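Local coordinates for hypothetical protein Rv2827c (Mycobacterium tuberculosis, PDB 1ZEL) that is of unknown function but probably binds DNA, carrying a winged-helix domain alongside a domain related to the AbiEi antitoxins, at residues 114-119 against 195-200; 186-191 against 217-222; 236-241 against 248-253. All blocks are in the same frame, centred on the assembly; numbering follows the deposited sequence.

Contact 1 (114-119 against 195-200); sequences GYLDRQ and ASFGPW. With FMT (formic acid), chain F.
A single leucine carries the whole apolar contact between two loops: the two methyls of Leu116 fork, one to a proline and one to a phenylalanine. CD1 lies 4.1 Å from Pro199 CG, the two side chains crossing at about a right angle. CD2 comes to the edge of the Phe197 ring, near its plane, with 4.1 Å to Phe197 CZ. With CG anti to the carbonyl carbon (chi1 -63°), the branch point is carried toward 195-200, and the methyls diverge from it.

The loop after helix 106-113 thus packs on the loop leading into helix 200-203, within the AbiEi-related region; Leu116 also touches Ala110, Trp111 and Leu203. The 195-200 side is packed against itself. Pro199 CD sits 3.8 Å above one face of the Phe197 ring, and Phe197 CD2 3.6 Å above the Trp200 ring, both offset toward the rim. Pro199 centres an inverse gamma turn and is the N-cap residue of helix 200-203. Gln119 NE2 donates to O1 of a formic acid molecule, 3.2 Å away at an N-H...O angle of 148°; Tyr87 and Ser108 bind the same molecule, probably a crystallisation solute.

Apart from Pro199 O, which Leu116 CD2 also approaches to 4.1 Å, the meeting atoms are carbons, and the cohesion is mainly dispersive; hydrogen bonds of Arg118 N and Asp117 OD1 go outside the pair, to Asp202 and His206.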
loop_
_atom_site.group_PDB
_atom_site.type_symbol
_atom_site.label_atom_id
_atom_site.label_comp_id
_atom_site.label_asym_id
_atom_site.label_seq_id
_atom_site.Cartn_x
_atom_site.Cartn_y
_atom_site.Cartn_z
ATOM N N GLY A 114 -6.864 6.545 7.629
ATOM C CA GLY A 114 -8.235 7.023 7.894
ATOM C C GLY A 114 -8.715 8.188 7.055
ATOM O O GLY A 114 -9.738 8.803 7.380
ATOM N N TYR A 115 -8.039 8.440 5.931
ATOM C CA TYR A 115 -8.361 9.610 5.109
ATOM C C TYR A 115 -9.298 9.318 3.937
ATOM O O TYR A 115 -9.535 10.204 3.111
ATOM C CB TYR A 115 -7.074 10.310 4.631
ATOM C CG TYR A 115 -6.077 10.562 5.743
ATOM C CD1 TYR A 115 -4.734 10.194 5.616
ATOM C CD2 TYR A 115 -6.483 11.108 6.934
ATOM C CE1 TYR A 115 -3.843 10.407 6.651
ATOM C CE2 TYR A 115 -5.583 11.319 7.984
ATOM C CZ TYR A 115 -4.279 10.966 7.831
ATOM O OH TYR A 115 -3.393 11.154 8.857
ATOM N N LEU A 116 -9.857 8.111 3.862
ATOM C CA LEU A 116 -10.703 7.765 2.726
ATOM C C LEU A 116 -12.059 7.272 3.162
ATOM O O LEU A 116 -12.173 6.457 4.084
ATOM C CB LEU A 116 -10.040 6.712 1.807
ATOM C CG LEU A 116 -8.734 7.018 1.072
ATOM C CD1 LEU A 116 -8.284 5.836 0.257
ATOM C CD2 LEU A 116 -8.873 8.226 0.153
ATOM N N ASP A 117 -13.085 7.755 2.474
ATOM C CA ASP A 117 -14.463 7.317 2.687
ATOM C C ASP A 117 -14.675 5.831 2.399
ATOM O O ASP A 117 -15.411 5.154 3.113
ATOM C CB ASP A 117 -15.384 8.154 1.803
ATOM C CG ASP A 117 -15.407 9.621 2.220
ATOM O OD1 ASP A 117 -15.412 9.865 3.453
ATOM O OD2 ASP A 117 -15.420 10.510 1.329
ATOM N N ARG A 118 -14.019 5.328 1.358
ATOM C CA ARG A 118 -14.293 3.990 0.840
ATOM C C ARG A 118 -13.020 3.193 0.772
ATOM O O ARG A 118 -11.977 3.724 0.393
ATOM C CB ARG A 118 -14.883 4.055 -0.581
ATOM C CG ARG A 118 -16.158 4.896 -0.773
ATOM C CD ARG A 118 -17.201 4.628 0.300
ATOM N NE ARG A 118 -17.739 3.271 0.257
ATOM C CZ ARG A 118 -18.087 2.581 1.336
ATOM N NH1 ARG A 118 -17.935 3.119 2.532
ATOM N NH2 ARG A 118 -18.586 1.355 1.222
ATOM N N GLN A 119 -13.106 1.912 1.114
ATOM C CA GLN A 119 -11.977 1.032 0.920
ATOM C C GLN A 119 -11.605 1.028 -0.547
ATOM O O GLN A 119 -12.464 0.813 -1.405
ATOM C CB GLN A 119 -12.260 -0.395 1.375
ATOM C CG GLN A 119 -11.037 -1.299 1.213
ATOM C CD GLN A 119 -11.283 -2.720 1.661
ATOM O OE1 GLN A 119 -12.350 -3.044 2.169
ATOM N NE2 GLN A 119 -10.273 -3.581 1.490
ATOM N N ALA A 195 -0.537 11.784 -10.113
ATOM C CA ALA A 195 -1.117 10.748 -10.988
ATOM C C ALA A 195 -0.923 9.349 -10.389
ATOM O O ALA A 195 -1.617 8.391 -10.786
ATOM C CB ALA A 195 -0.504 10.818 -12.424
ATOM N N SER A 196 -0.023 9.249 -9.402
ATOM C CA SER A 196 0.237 7.994 -8.727
ATOM C C SER A 196 -0.871 7.641 -7.757
ATOM O O SER A 196 -0.942 6.499 -7.285
ATOM C CB SER A 196 1.568 8.038 -7.977
ATOM O OG SER A 196 1.462 8.836 -6.814
ATOM N N PHE A 197 -1.742 8.608 -7.473
ATOM C CA PHE A 197 -2.805 8.403 -6.495
ATOM C C PHE A 197 -4.162 8.387 -7.194
ATOM O O PHE A 197 -4.462 9.266 -8.009
ATOM C CB PHE A 197 -2.744 9.490 -5.426
ATOM C CG PHE A 197 -3.728 9.295 -4.308
ATOM C CD1 PHE A 197 -3.416 8.501 -3.202
ATOM C CD2 PHE A 197 -4.937 9.961 -4.327
ATOM C CE1 PHE A 197 -4.337 8.355 -2.141
ATOM C CE2 PHE A 197 -5.861 9.813 -3.292
ATOM C CZ PHE A 197 -5.563 9.026 -2.197
ATOM N N GLY A 198 -4.977 7.381 -6.896
ATOM C CA GLY A 198 -6.245 7.196 -7.619
ATOM C C GLY A 198 -7.460 7.930 -7.057
ATOM O O GLY A 198 -8.026 8.805 -7.718
ATOM N N PRO A 199 -7.876 7.587 -5.825
ATOM C CA PRO A 199 -9.161 8.136 -5.334
ATOM C C PRO A 199 -9.099 9.568 -4.757
ATOM O O PRO A 199 -9.444 9.808 -3.590
ATOM C CB PRO A 199 -9.591 7.101 -4.293
ATOM C CG PRO A 199 -8.264 6.575 -3.725
ATOM C CD PRO A 199 -7.247 6.663 -4.853
ATOM N N TRP A 200 -8.684 10.526 -5.586
ATOM C CA TRP A 200 -8.633 11.928 -5.150
ATOM C C TRP A 200 -9.955 12.440 -4.586
ATOM O O TRP A 200 -9.966 13.108 -3.554
ATOM C CB TRP A 200 -8.151 12.837 -6.288
ATOM C CG TRP A 200 -6.666 12.831 -6.418
ATOM C CD1 TRP A 200 -5.930 12.075 -7.269
ATOM C CD2 TRP A 200 -5.740 13.573 -5.624
ATOM N NE1 TRP A 200 -4.594 12.324 -7.087
ATOM C CE2 TRP A 200 -4.449 13.248 -6.084
ATOM C CE3 TRP A 200 -5.877 14.507 -4.599
ATOM C CZ2 TRP A 200 -3.285 13.809 -5.532
ATOM C CZ3 TRP A 200 -4.726 15.066 -4.050
ATOM C CH2 TRP A 200 -3.446 14.721 -4.531
HETATM C C FMT F . -6.582 -2.009 0.450
HETATM O O1 FMT F . -7.301 -2.491 1.335
HETATM O O2 FMT F . -5.639 -1.233 0.672
#

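Contact 2 (186-191 against 217-222); sequences LLVQIA and ERLERL
Val188 has CG1 anti to its backbone nitrogen (chi1 173°) and CG2 anti to its carbonyl carbon, a setting that sends one methyl to the Leu222 carbonyl and the other to the side chains of Leu219 and Leu222. CG2 lodges between these two, with 3.9 Å to Leu219 CD2 and the same 3.9 Å to Leu222 CB. CG1 instead meets backbone, 3.7 Å from Leu222 O. On the other helix Leu219 has CG beside the backbone nitrogen (chi1 -77°), which brings CD2 inward, where it also touches Leu187 CD2 at 4.0 Å. The Leu187 and Leu219 side chains cross at about a right angle, whereas Val188 and Leu219 run past each other in opposite senses.

Helices 183-192 and 216-223 of the AbiEi-related region are joined here. Their two segments approach to 9.8 Å between axes at a signed crossing angle of -43°, nearer parallel than antiparallel, and the nearest CA pair is Val188 with Leu222. Helix 228-240 adjoins the same packing, Ala234 meeting Leu187 and Leu238 meeting Leu219.

The carbonyl oxygen of Leu222, though brushed by a methyl, accepts hydrogen bonds from Trp149 and Arg226. The interface of 191 Å² is therefore held by hydrophobic burial, while the polar backbone atom at its margin is satisfied from outside the helix pair.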
loop_
_atom_site.group_PDB
_atom_site.type_symbol
_atom_site.label_atom_id
_atom_site.label_comp_id
_atom_site.label_asym_id
_atom_site.label_seq_id
_atom_site.Cartn_x
_atom_site.Cartn_y
_atom_site.Cartn_z
ATOM N N LEU A 186 2.866 10.029 2.640
ATOM C CA LEU A 186 1.698 10.012 1.773
ATOM C C LEU A 186 1.495 11.374 1.114
ATOM O O LEU A 186 1.334 11.458 -0.105
ATOM C CB LEU A 186 0.449 9.634 2.562
ATOM C CG LEU A 186 -0.862 9.785 1.794
ATOM C CD1 LEU A 186 -0.965 8.831 0.579
ATOM C CD2 LEU A 186 -1.965 9.572 2.768
ATOM N N LEU A 187 1.543 12.438 1.910
ATOM C CA LEU A 187 1.269 13.762 1.382
ATOM C C LEU A 187 2.351 14.102 0.358
ATOM O O LEU A 187 2.063 14.640 -0.723
ATOM C CB LEU A 187 1.239 14.806 2.503
ATOM C CG LEU A 187 0.718 16.202 2.154
ATOM C CD1 LEU A 187 0.040 16.851 3.376
ATOM C CD2 LEU A 187 1.895 17.083 1.624
ATOM N N VAL A 188 3.604 13.816 0.694
ATOM C CA VAL A 188 4.685 14.120 -0.251
ATOM C C VAL A 188 4.545 13.290 -1.532
ATOM O O VAL A 188 4.797 13.781 -2.629
ATOM C CB VAL A 188 6.066 13.972 0.378
ATOM C CG1 VAL A 188 7.147 14.134 -0.685
ATOM C CG2 VAL A 188 6.228 15.044 1.495
ATOM N N GLN A 189 4.104 12.050 -1.390
ATOM C CA GLN A 189 3.919 11.193 -2.556
ATOM C C GLN A 189 2.913 11.816 -3.510
ATOM O O GLN A 189 3.171 11.958 -4.703
ATOM C CB GLN A 189 3.411 9.808 -2.146
ATOM C CG GLN A 189 3.194 8.891 -3.363
ATOM C CD GLN A 189 2.214 7.782 -3.097
ATOM O OE1 GLN A 189 2.141 7.267 -1.994
ATOM N NE2 GLN A 189 1.460 7.392 -4.121
ATOM N N ILE A 190 1.748 12.177 -2.979
ATOM C CA ILE A 190 0.676 12.624 -3.855
ATOM C C ILE A 190 0.923 14.067 -4.381
ATOM O O ILE A 190 0.414 14.439 -5.438
ATOM C CB ILE A 190 -0.676 12.464 -3.139
ATOM C CG1 ILE A 190 -0.778 13.425 -1.962
ATOM C CG2 ILE A 190 -0.799 11.030 -2.572
ATOM C CD1 ILE A 190 -2.165 13.395 -1.283
ATOM N N ALA A 191 1.695 14.868 -3.646
ATOM C CA ALA A 191 2.130 16.186 -4.160
ATOM C C ALA A 191 3.187 16.009 -5.262
ATOM O O ALA A 191 3.158 16.700 -6.296
ATOM C CB ALA A 191 2.701 17.045 -3.015
ATOM N N GLU A 217 8.485 19.356 9.939
ATOM C CA GLU A 217 9.889 18.950 9.792
ATOM C C GLU A 217 10.008 17.676 8.961
ATOM O O GLU A 217 10.906 17.558 8.133
ATOM C CB GLU A 217 10.598 18.741 11.128
ATOM C CG GLU A 217 12.067 18.318 10.902
ATOM C CD GLU A 217 12.863 18.039 12.180
ATOM O OE1 GLU A 217 12.599 18.700 13.212
ATOM O OE2 GLU A 217 13.759 17.164 12.137
ATOM N N ARG A 218 9.130 16.712 9.208
ATOM C CA ARG A 218 9.157 15.468 8.414
ATOM C C ARG A 218 8.798 15.745 6.977
ATOM O O ARG A 218 9.422 15.204 6.075
ATOM C CB ARG A 218 8.208 14.433 8.985
ATOM C CG ARG A 218 8.739 13.850 10.252
ATOM C CD ARG A 218 7.705 12.991 10.929
ATOM N NE ARG A 218 7.577 11.687 10.288
ATOM C CZ ARG A 218 8.396 10.662 10.498
ATOM N NH1 ARG A 218 8.175 9.522 9.882
ATOM N NH2 ARG A 218 9.416 10.771 11.325
ATOM N N LEU A 219 7.800 16.603 6.752
ATOM C CA LEU A 219 7.438 16.998 5.385
ATOM C C LEU A 219 8.656 17.547 4.647
ATOM O O LEU A 219 8.962 17.154 3.516
ATOM C CB LEU A 219 6.325 18.055 5.408
ATOM C CG LEU A 219 4.921 17.499 5.699
ATOM C CD1 LEU A 219 3.929 18.659 5.772
ATOM C CD2 LEU A 219 4.469 16.479 4.630
ATOM N N GLU A 220 9.375 18.437 5.319
ATOM C CA GLU A 220 10.484 19.097 4.719
ATOM C C GLU A 220 11.596 18.102 4.349
ATOM O O GLU A 220 12.228 18.223 3.294
ATOM C CB GLU A 220 10.979 20.162 5.696
ATOM C CG GLU A 220 12.205 20.902 5.244
ATOM C CD GLU A 220 12.698 21.878 6.289
ATOM O OE1 GLU A 220 12.066 21.995 7.369
ATOM O OE2 GLU A 220 13.727 22.525 6.017
ATOM N N ARG A 221 11.841 17.127 5.215
ATOM C CA ARG A 221 12.943 16.190 4.979
ATOM C C ARG A 221 12.550 15.227 3.852
ATOM O O ARG A 221 13.379 14.837 3.041
ATOM C CB ARG A 221 13.308 15.443 6.255
ATOM C CG ARG A 221 13.958 16.344 7.319
ATOM C CD ARG A 221 14.332 15.510 8.533
ATOM N NE ARG A 221 15.257 14.432 8.179
ATOM C CZ ARG A 221 15.260 13.228 8.746
ATOM N NH1 ARG A 221 14.380 12.937 9.696
ATOM N NH2 ARG A 221 16.133 12.309 8.348
ATOM N N LEU A 222 11.275 14.881 3.795
ATOM C CA LEU A 222 10.750 14.037 2.707
ATOM C C LEU A 222 10.635 14.760 1.355
ATOM O O LEU A 222 10.675 14.116 0.316
ATOM C CB LEU A 222 9.415 13.436 3.103
ATOM C CG LEU A 222 9.505 12.321 4.163
ATOM C CD1 LEU A 222 8.171 12.060 4.754
ATOM C CD2 LEU A 222 10.006 11.043 3.553
#

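Contact 3 (236-241 against 248-253); sequences YLLDSG and QALLAK
Leu238 and Leu250 meet methyl to methyl, CD1 of Leu238 lying 4.0 Å from CD2 of Leu250, with the two side chains crossing at about a right angle. Their conformations differ: Leu238 has CG anti to the carbonyl carbon (chi1 -67°), while Leu250 has CG anti to the backbone nitrogen (chi1 177°). Both side chains leave the backbone toward the partner, and the second torsions set which methyl meets: CD1 in Leu238 and CD2 in Leu250 are each the branch anti to CA. The packing does not end with this pair, since Leu238 also lies on Asp216 and Leu219 of helix 216-223, and Leu250 on Leu223 of that helix and Ser235 of helix 228-240.

The contact joins consecutive helices of an all-helical part of the chain, the C-terminal end of helix 228-240 facing the 248-250 part of helix 244-251. It is an antiparallel helix-loop-helix arrangement, the two segments running in nearly opposite directions, with helix 216-223 shared as a third neighbour. Helix 228-240 stops at Gly241, the first residue to leave helical angles, which bonds back through its N to Leu237 O at 2.8 Å and weakly to Leu238 O.

Just before that end, Ser240 turns its hydroxyl back onto its own helix: OG donates to Tyr236 O at 2.8 Å, from above the carbonyl plane, 36° out of it. The backbone N of Ser240 reaches Tyr236 O, also at 2.8 Å, from the opposite face, so two donors grip this one carbonyl. Ser240 OG also lies 3.5 Å above the Tyr236 ring, offset toward its rim.

At the more exposed side, Asp239 CG is anti to its backbone nitrogen and Gln248 runs extended at CG, bringing Asp239 OD2 and Gln248 NE2 to 4.2 Å, in proximity alone; the aspartate oxygen takes its hydrogen bond from Tyr281, whose side chain also touches Gln248.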
loop_
_atom_site.group_PDB
_atom_site.type_symbol
_atom_site.label_atom_id
_atom_site.label_comp_id
_atom_site.label_asym_id
_atom_site.label_seq_id
_atom_site.Cartn_x
_atom_site.Cartn_y
_atom_site.Cartn_z
ATOM N N TYR A 236 0.509 23.804 -0.929
ATOM C CA TYR A 236 -0.890 24.043 -1.264
ATOM C C TYR A 236 -1.856 23.049 -0.586
ATOM O O TYR A 236 -2.978 23.413 -0.221
ATOM C CB TYR A 236 -1.071 23.951 -2.780
ATOM C CG TYR A 236 -2.478 24.234 -3.226
ATOM C CD1 TYR A 236 -3.014 25.513 -3.125
ATOM C CD2 TYR A 236 -3.275 23.227 -3.771
ATOM C CE1 TYR A 236 -4.310 25.793 -3.544
ATOM C CE2 TYR A 236 -4.580 23.500 -4.187
ATOM C CZ TYR A 236 -5.089 24.778 -4.067
ATOM O OH TYR A 236 -6.373 25.046 -4.491
ATOM N N LEU A 237 -1.436 21.793 -0.443
ATOM C CA LEU A 237 -2.224 20.816 0.345
ATOM C C LEU A 237 -2.353 21.246 1.816
ATOM O O LEU A 237 -3.444 21.168 2.407
ATOM C CB LEU A 237 -1.644 19.380 0.201
ATOM C CG LEU A 237 -1.855 18.715 -1.188
ATOM C CD1 LEU A 237 -1.115 17.377 -1.259
ATOM C CD2 LEU A 237 -3.339 18.510 -1.551
ATOM N N LEU A 238 -1.277 21.765 2.402
ATOM C CA LEU A 238 -1.389 22.299 3.763
ATOM C C LEU A 238 -2.430 23.400 3.826
ATOM O O LEU A 238 -3.245 23.421 4.743
ATOM C CB LEU A 238 -0.053 22.801 4.306
ATOM C CG LEU A 238 1.043 21.757 4.572
ATOM C CD1 LEU A 238 2.214 22.353 5.337
ATOM C CD2 LEU A 238 0.501 20.565 5.312
ATOM N N ASP A 239 -2.374 24.306 2.843
ATOM C CA ASP A 239 -3.291 25.437 2.732
ATOM C C ASP A 239 -4.720 24.918 2.625
ATOM O O ASP A 239 -5.602 25.326 3.380
ATOM C CB ASP A 239 -2.900 26.269 1.489
ATOM C CG ASP A 239 -3.545 27.654 1.468
ATOM O OD1 ASP A 239 -4.757 27.721 1.276
ATOM O OD2 ASP A 239 -2.825 28.666 1.652
ATOM N N SER A 240 -4.925 23.989 1.694
ATOM C CA SER A 240 -6.213 23.344 1.468
ATOM C C SER A 240 -6.759 22.584 2.688
ATOM O O SER A 240 -7.982 22.475 2.854
ATOM C CB SER A 240 -6.098 22.402 0.262
ATOM O OG SER A 240 -5.688 23.153 -0.885
ATOM N N GLY A 241 -5.862 22.093 3.549
ATOM C CA GLY A 241 -6.267 21.438 4.801
ATOM C C GLY A 241 -6.437 22.428 5.926
ATOM O O GLY A 241 -6.437 22.063 7.103
ATOM N N GLN A 248 2.781 28.211 3.576
ATOM C CA GLN A 248 3.708 29.250 3.132
ATOM C C GLN A 248 5.094 29.118 3.788
ATOM O O GLN A 248 6.133 29.365 3.143
ATOM C CB GLN A 248 3.082 30.620 3.364
ATOM C CG GLN A 248 1.868 30.849 2.441
ATOM C CD GLN A 248 0.996 32.018 2.853
ATOM O OE1 GLN A 248 1.476 33.001 3.415
ATOM N NE2 GLN A 248 -0.298 31.922 2.562
ATOM N N ALA A 249 5.116 28.681 5.046
ATOM C CA ALA A 249 6.386 28.480 5.742
ATOM C C ALA A 249 7.132 27.291 5.153
ATOM O O ALA A 249 8.359 27.324 5.013
ATOM C CB ALA A 249 6.169 28.270 7.215
ATOM N N LEU A 250 6.393 26.240 4.811
ATOM C CA LEU A 250 7.008 25.049 4.231
ATOM C C LEU A 250 7.574 25.425 2.885
ATOM O O LEU A 250 8.706 25.053 2.546
ATOM C CB LEU A 250 5.973 23.902 4.095
ATOM C CG LEU A 250 6.539 22.631 3.433
ATOM C CD1 LEU A 250 7.662 22.051 4.292
ATOM C CD2 LEU A 250 5.440 21.614 3.168
ATOM N N LEU A 251 6.800 26.190 2.116
ATOM C CA LEU A 251 7.240 26.522 0.754
ATOM C C LEU A 251 8.505 27.361 0.791
ATOM O O LEU A 251 9.383 27.197 -0.056
ATOM C CB LEU A 251 6.138 27.208 -0.077
ATOM C CG LEU A 251 6.448 27.445 -1.569
ATOM C CD1 LEU A 251 6.965 26.202 -2.314
ATOM C CD2 LEU A 251 5.261 27.995 -2.277
ATOM N N ALA A 252 8.615 28.226 1.796
ATOM C CA ALA A 252 9.806 29.047 1.970
ATOM C C ALA A 252 11.091 28.260 2.243
ATOM O O ALA A 252 12.187 28.818 2.169
ATOM C CB ALA A 252 9.566 30.092 3.049
ATOM N N LYS A 253 10.978 26.963 2.529
ATOM C CA LYS A 253 12.158 26.147 2.866
ATOM C C LYS A 253 12.690 25.320 1.683
ATOM O O LYS A 253 13.631 24.527 1.837
ATOM C CB LYS A 253 11.871 25.264 4.083
ATOM C CG LYS A 253 11.828 26.060 5.402
ATOM C CD LYS A 253 11.306 25.211 6.551
ATOM C CE LYS A 253 11.379 25.920 7.906
ATOM N NZ LYS A 253 10.156 26.765 8.179
#

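Contacts 1 and 2 have centres 17 Å apart and touch directly: Ser196 OG lies 3.1 Å from Gln189 NE2, a probable hydrogen bond, and Phe197 CD1 lies 3.7 Å from Ile190 CG2. Helix 183-192 thus links the two, their segments alternating along the chain. Contacts 2 and 3 are closer, 11 Å between centres, and meet through Leu219 CD1 and Leu238 CD2 at 3.9 Å. Contacts 1 and 3 have centres about 21 Å apart and nearest atoms about 4 Å apart, with no touch. The sodium ion, bound at Arg167, Asp209 and Asp213, is about 13 Å from the Leu116 side chain and about 11 Å from those of Leu187 and Leu238; Tyr115 OH of contact 1 hydrogen-bonds Asp213 OD2.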